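PDB 5M31: appr-1-p processing domain protein from Thermus aquaticus Y51MC23, which belongs to the macro domain family, a mixed beta-sheet flanked by helices, and is of unspecified function. Local coordinates for residues 137-140 / 141-145; 39-42 / 43-47. All blocks are in the same frame, centred on the assembly; numbering follows the deposited sequence.

Contact 1: residues 137-140 / 141-145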
ATOM      1  N   GLU A 137      11.494   5.525 -11.651  1.00 35.97           N
ATOM      2  CA  GLU A 137      12.321   4.926 -10.617  1.00 36.21           C
ATOM      3  C   GLU A 137      11.485   4.122  -9.657  1.00 31.71           C
ATOM      4  O   GLU A 137      11.878   3.012  -9.277  1.00 32.36           O
ATOM      5  CB  GLU A 137      13.080   6.011  -9.857  1.00 39.11           C
ATOM      6  CG  GLU A 137      14.153   6.727 -10.700  1.00 44.25           C
ATOM      7  CD  GLU A 137      15.418   5.883 -10.950  1.00 49.84           C
ATOM      8  OE1 GLU A 137      15.585   4.781 -10.339  1.00 52.86           O
ATOM      9  OE2 GLU A 137      16.272   6.335 -11.755  1.00 57.11           O
ATOM     10  N   VAL A 138      10.306   4.636  -9.306  1.00 28.74           N
ATOM     11  CA  VAL A 138       9.384   3.883  -8.422  1.00 26.96           C
ATOM     12  C   VAL A 138       8.912   2.623  -9.140  1.00 27.31           C
ATOM     13  O   VAL A 138       8.900   1.531  -8.540  1.00 25.00           O
ATOM     14  CB  VAL A 138       8.204   4.747  -7.935  1.00 26.24           C
ATOM     15  CG1 VAL A 138       7.164   3.903  -7.214  1.00 25.49           C
ATOM     16  CG2 VAL A 138       8.726   5.877  -7.024  1.00 26.45           C
ATOM     17  N   LYS A 139       8.489   2.774 -10.414  1.00 28.05           N
ATOM     18  CA  LYS A 139       8.071   1.611 -11.212  1.00 30.24           C
ATOM     19  C   LYS A 139       9.177   0.544 -11.233  1.00 30.59           C
ATOM     20  O   LYS A 139       8.906  -0.621 -10.982  1.00 29.81           O
ATOM     21  CB  LYS A 139       7.686   2.030 -12.651  1.00 32.99           C
ATOM     22  CG  LYS A 139       7.076   0.906 -13.495  1.00 35.99           C
ATOM     23  CD  LYS A 139       6.660   1.418 -14.884  1.00 39.23           C
ATOM     24  CE  LYS A 139       5.854   0.377 -15.645  1.00 42.73           C
ATOM     25  NZ  LYS A 139       5.106   0.900 -16.848  1.00 46.51           N
ATOM     26  N   GLN A 140      10.422   0.963 -11.410  1.00 32.33           N
ATOM     27  CA  GLN A 140      11.561   0.048 -11.460  1.00 34.81           C
ATOM     28  C   GLN A 140      11.713  -0.724 -10.149  1.00 33.00           C
ATOM     29  O   GLN A 140      11.887  -1.949 -10.145  1.00 33.14           O
ATOM     30  CB  GLN A 140      12.829   0.822 -11.754  1.00 39.53           C
ATOM     31  CG  GLN A 140      14.037  -0.048 -12.098  1.00 44.81           C
ATOM     32  CD  GLN A 140      14.840  -0.473 -10.878  1.00 48.06           C
ATOM     33  OE1 GLN A 140      15.312  -1.618 -10.790  1.00 53.32           O
ATOM     34  NE2 GLN A 140      15.044   0.462  -9.945  1.00 52.25           N
ATOM     35  N   ARG A 141      11.606  -0.011  -9.032  1.00 31.21           N
ATOM     36  CA  ARG A 141      11.708  -0.641  -7.723  1.00 30.87           C
ATOM     37  C   ARG A 141      10.545  -1.586  -7.456  1.00 28.62           C
ATOM     38  O   ARG A 141      10.715  -2.619  -6.806  1.00 26.94           O
ATOM     39  CB  ARG A 141      11.781   0.420  -6.640  1.00 31.96           C
ATOM     40  CG  ARG A 141      13.133   1.115  -6.646  1.00 34.77           C
ATOM     41  CD  ARG A 141      13.093   2.464  -6.004  1.00 36.31           C
ATOM     42  NE  ARG A 141      14.433   3.073  -5.958  1.00 39.26           N
ATOM     43  CZ  ARG A 141      15.105   3.509  -7.022  1.00 42.09           C
ATOM     44  NH1 ARG A 141      14.619   3.341  -8.257  1.00 43.57           N
ATOM     45  NH2 ARG A 141      16.285   4.096  -6.858  1.00 43.06           N
ATOM     46  N   ILE A 142       9.355  -1.221  -7.918  1.00 26.59           N
ATOM     47  CA  ILE A 142       8.201  -2.124  -7.775  1.00 26.51           C
ATOM     48  C   ILE A 142       8.464  -3.408  -8.564  1.00 28.08           C
ATOM     49  O   ILE A 142       8.279  -4.511  -8.050  1.00 27.31           O
ATOM     50  CB  ILE A 142       6.912  -1.465  -8.242  1.00 25.73           C
ATOM     51  CG1 ILE A 142       6.524  -0.314  -7.298  1.00 24.16           C
ATOM     52  CG2 ILE A 142       5.791  -2.492  -8.347  1.00 25.78           C
ATOM     53  CD1 ILE A 142       5.378   0.545  -7.809  1.00 24.49           C
ATOM     54  N   GLN A 143       8.959  -3.254  -9.780  1.00 30.64           N
ATOM     55  CA  GLN A 143       9.262  -4.434 -10.633  1.00 34.99           C
ATOM     56  C   GLN A 143      10.283  -5.338  -9.989  1.00 36.23           C
ATOM     57  O   GLN A 143      10.091  -6.571  -9.930  1.00 37.38           O
ATOM     58  CB  GLN A 143       9.786  -3.986 -12.013  1.00 38.37           C
ATOM     59  CG  GLN A 143       8.769  -3.184 -12.777  1.00 41.27           C
ATOM     60  CD  GLN A 143       9.307  -2.531 -14.057  1.00 45.10           C
ATOM     61  OE1 GLN A 143      10.421  -2.009 -14.094  1.00 48.85           O
ATOM     62  NE2 GLN A 143       8.484  -2.523 -15.096  1.00 47.48           N
ATOM     63  N   GLU A 144      11.361  -4.744  -9.512  1.00 38.60           N
ATOM     64  CA  GLU A 144      12.406  -5.499  -8.813  1.00 42.29           C
ATOM     65  C   GLU A 144      11.852  -6.261  -7.623  1.00 40.71           C
ATOM     66  O   GLU A 144      12.175  -7.443  -7.412  1.00 37.97           O
ATOM     67  CB  GLU A 144      13.480  -4.566  -8.312  1.00 48.41           C
ATOM     68  CG  GLU A 144      14.439  -4.100  -9.376  1.00 54.88           C
ATOM     69  CD  GLU A 144      15.726  -3.574  -8.774  1.00 60.60           C
ATOM     70  OE1 GLU A 144      16.789  -4.186  -9.045  1.00 67.42           O
ATOM     71  OE2 GLU A 144      15.665  -2.580  -7.996  1.00 61.88           O
ATOM     72  N   ALA A 145      11.064  -5.574  -6.805  1.00 38.55           N
ATOM     73  CA  ALA A 145      10.501  -6.196  -5.600  1.00 37.64           C
ATOM     74  C   ALA A 145       9.443  -7.267  -5.892  1.00 38.56           C
ATOM     75  O   ALA A 145       9.430  -8.332  -5.264  1.00 37.92           O
ATOM     76  CB  ALA A 145       9.944  -5.131  -4.661  1.00 35.77           C
TER

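Contact 2: residues 39-42 / 43-47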
ATOM      1  N   LYS A  39      -5.584  13.344   2.860  1.00 30.12           N
ATOM      2  CA  LYS A  39      -5.513  13.730   1.445  1.00 33.00           C
ATOM      3  C   LYS A  39      -5.088  12.591   0.579  1.00 31.62           C
ATOM      4  O   LYS A  39      -4.637  11.558   1.076  1.00 28.92           O
ATOM      5  CB  LYS A  39      -4.516  14.904   1.256  1.00 38.97           C
ATOM      6  CG  LYS A  39      -3.065  14.442   1.070  1.00 42.24           C
ATOM      7  CD  LYS A  39      -2.139  15.589   0.688  1.00 48.77           C
ATOM      8  CE  LYS A  39      -1.663  16.334   1.915  1.00 52.00           C
ATOM      9  NZ  LYS A  39      -0.547  17.268   1.578  1.00 56.28           N
ATOM     10  N   GLY A  40      -5.262  12.759  -0.731  1.00 31.62           N
ATOM     11  CA  GLY A  40      -4.802  11.757  -1.684  1.00 30.83           C
ATOM     12  C   GLY A  40      -5.428  10.391  -1.500  1.00 28.02           C
ATOM     13  O   GLY A  40      -6.639  10.244  -1.209  1.00 26.61           O
ATOM     14  N   VAL A  41      -4.610   9.363  -1.749  1.00 26.34           N
ATOM     15  CA  VAL A  41      -5.074   8.015  -1.686  1.00 24.70           C
ATOM     16  C   VAL A  41      -5.653   7.716  -0.299  1.00 22.74           C
ATOM     17  O   VAL A  41      -6.716   7.095  -0.168  1.00 22.28           O
ATOM     18  CB  VAL A  41      -3.879   7.064  -1.996  1.00 25.47           C
ATOM     19  CG1 VAL A  41      -4.231   5.609  -1.679  1.00 24.65           C
ATOM     20  CG2 VAL A  41      -3.515   7.196  -3.481  1.00 27.69           C
ATOM     21  N   ALA A  42      -4.960   8.167   0.731  1.00 21.29           N
ATOM     22  CA  ALA A  42      -5.327   7.781   2.105  1.00 21.21           C
ATOM     23  C   ALA A  42      -6.738   8.325   2.425  1.00 21.77           C
ATOM     24  O   ALA A  42      -7.509   7.688   3.110  1.00 21.11           O
ATOM     25  CB  ALA A  42      -4.311   8.286   3.095  1.00 21.41           C
ATOM     26  N   LEU A  43      -7.041   9.529   1.944  1.00 22.96           N
ATOM     27  CA  LEU A  43      -8.383  10.092   2.125  1.00 24.89           C
ATOM     28  C   LEU A  43      -9.457   9.200   1.516  1.00 24.95           C
ATOM     29  O   LEU A  43     -10.492   8.932   2.131  1.00 24.71           O
ATOM     30  CB  LEU A  43      -8.458  11.488   1.494  1.00 27.40           C
ATOM     31  CG  LEU A  43      -9.818  12.153   1.611  1.00 29.10           C
ATOM     32  CD1 LEU A  43     -10.334  12.128   3.038  1.00 29.87           C
ATOM     33  CD2 LEU A  43      -9.745  13.585   1.108  1.00 31.83           C
ATOM     34  N   GLN A  44      -9.182   8.662   0.338  1.00 25.15           N
ATOM     35  CA  GLN A  44     -10.152   7.788  -0.333  1.00 26.79           C
ATOM     36  C   GLN A  44     -10.342   6.519   0.500  1.00 25.22           C
ATOM     37  O   GLN A  44     -11.468   6.033   0.690  1.00 24.79           O
ATOM     38  CB  GLN A  44      -9.690   7.423  -1.756  1.00 29.11           C
ATOM     39  CG  GLN A  44      -9.279   8.605  -2.644  1.00 33.25           C
ATOM     40  CD  GLN A  44     -10.240   9.776  -2.621  1.00 38.87           C
ATOM     41  OE1 GLN A  44      -9.885  10.907  -2.203  1.00 45.49           O
ATOM     42  NE2 GLN A  44     -11.440   9.548  -3.120  1.00 41.39           N
ATOM     43  N   PHE A  45      -9.222   5.992   1.001  1.00 22.73           N
ATOM     44  CA  PHE A  45      -9.262   4.819   1.891  1.00 21.74           C
ATOM     45  C   PHE A  45      -9.989   5.090   3.185  1.00 21.60           C
ATOM     46  O   PHE A  45     -10.756   4.243   3.645  1.00 23.15           O
ATOM     47  CB  PHE A  45      -7.851   4.248   2.140  1.00 21.22           C
ATOM     48  CG  PHE A  45      -7.412   3.262   1.080  1.00 20.77           C
ATOM     49  CD1 PHE A  45      -6.850   3.715  -0.103  1.00 21.71           C
ATOM     50  CD2 PHE A  45      -7.547   1.916   1.257  1.00 20.66           C
ATOM     51  CE1 PHE A  45      -6.435   2.815  -1.089  1.00 21.78           C
ATOM     52  CE2 PHE A  45      -7.098   1.028   0.303  1.00 20.47           C
ATOM     53  CZ  PHE A  45      -6.553   1.447  -0.857  1.00 20.81           C
ATOM     54  N   LYS A  46      -9.785   6.254   3.791  1.00 22.46           N
ATOM     55  CA  LYS A  46     -10.512   6.578   5.028  1.00 24.14           C
ATOM     56  C   LYS A  46     -12.018   6.497   4.824  1.00 25.97           C
ATOM     57  O   LYS A  46     -12.725   5.894   5.628  1.00 25.95           O
ATOM     58  CB  LYS A  46     -10.189   7.941   5.524  1.00 25.04           C
ATOM     59  CG  LYS A  46     -10.907   8.257   6.805  1.00 26.66           C
ATOM     60  CD  LYS A  46     -10.337   9.479   7.483  1.00 28.50           C
ATOM     61  CE  LYS A  46     -10.576  10.735   6.687  1.00 29.80           C
ATOM     62  NZ  LYS A  46     -10.006  11.914   7.393  1.00 32.46           N
ATOM     63  N   ARG A  47     -12.471   7.128   3.740  1.00 27.85           N
ATOM     64  CA  ARG A  47     -13.943   7.168   3.382  1.00 29.68           C
ATOM     65  C   ARG A  47     -14.510   5.785   3.029  1.00 29.00           C
ATOM     66  O   ARG A  47     -15.611   5.456   3.460  1.00 29.81           O
ATOM     67  CB  ARG A  47     -14.194   8.262   2.310  1.00 33.61           C
ATOM     68  CG  ARG A  47     -13.774   9.634   2.807  1.00 34.81           C
ATOM     69  CD  ARG A  47     -14.356  10.862   2.157  1.00 40.66           C
ATOM     70  NE  ARG A  47     -13.724  11.207   0.892  1.00 41.68           N
ATOM     71  CZ  ARG A  47     -13.488  12.445   0.456  1.00 43.56           C
ATOM     72  NH1 ARG A  47     -13.691  13.515   1.226  1.00 46.97           N
ATOM     73  NH2 ARG A  47     -12.968  12.614  -0.752  1.00 46.64           N
TER

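Contact 1: residues 137-140 / 141-145
Glu137 O, a backbone carbonyl oxygen, is gripped twice by the same residue one helical turn on. Arg141 N reaches it in the ordinary helical bond, 3.0 Å from Arg141 N to Glu137 O, while Arg141 NH1 comes back to it at 2.9 Å from the opposite face of the carbonyl plane. This second donor stands well above the plane, at a C=O...N angle of 108°. Arg141 NH1 also makes a salt bridge with Glu137 OE1 at 2.7 Å, where OE1 offers its anti lone pair and lies at the edge of the guanidinium, nearly in its plane. The carboxylate and guanidinium planes are 75° apart, and of the two oxygens OE1 makes the bond. Glu137 gets there by folding: its chain bends at chi2 (-74°). Arg141 NE is engaged by a second carboxylate, that of Glu103, which ties helix 135-146 to helix 99-116.

These residues belong to helix 135-146, the crossover of a beta-alpha-beta unit between strands 120-123 and 153-157 of the macro domain sheet. On its buried face Val138 CG1 meets Ile142 CD1 at 3.8 Å; both side chains also rest on Leu126, and Val138 packs on Met99 as well. The side facing strand 11-15 carries Lys139 and Gln143. There the aliphatic chain of Lys139 runs out fully extended, its CE 4.0 Å from Gln143 NE2, and the ammonium goes on to a salt bridge with Glu158 and a cation-pi contact with Phe14. Gln143 CG lies just beyond Lys139 O, 3.1 Å from it, and the Gln143 side chain leans on Leu12 and Phe14.

Contact 2: residues 39-42 / 43-47
Val41 and Phe45, one turn apart, make the apolar part of this contact: their side chains lie side by side and point the same way. Val41 CG1 touches the CD1–CE1 side of the ring, 3.6 Å from Phe45 CD1 and from Phe45 CE1. With CG1 anti to the backbone N (chi1 169°), that methyl is the branch turned to the ring. Val41 O lies at the edge of the same ring, in its plane, 3.4 Å from Phe45 CD1.

Backbone hydrogen bonds carry the rest; the first two are long and the next two are of normal length. Leu43 N to Lys39 O is stretched to 3.3 Å, with the donor far above the carbonyl plane. Gln44 N to Gly40 O is weak, whereas Phe45 N to Val41 O measures 3.0 Å and Lys46 N to Ala42 O 2.8 Å.

Among charged groups, Lys46 NZ bonds to Met37 O, and its ammonium also makes a cation-pi contact with Tyr53. Helix 40-48 sets Val41, Ala42 and Phe45 against Asn29 of strand 26-31, and Leu19 and Leu20 from a loop also touch Phe45.

Both contacts are local, each along one helix on the macro domain sheet, contact 2 taking in the loop residue Lys39, and both are partly buried with an apolar face turned inward and polar groups outward. Contact 1 lies on helix 135-146 and contact 2 on helix 40-48, on opposite sides of the chain's centre, their centres about 23 Å apart and without touching. They differ in chemistry. Mid-helix, contact 1 adds a charged side-chain bridge to regular backbone bonds and reaches both a neighbouring helix and strand 11-15. Contact 2 lies near the start of helix 40-48, where backbone bonds are long; no salt bridge joins its segments, and its buried side chains face strand 26-31, with a glycerol near Val41.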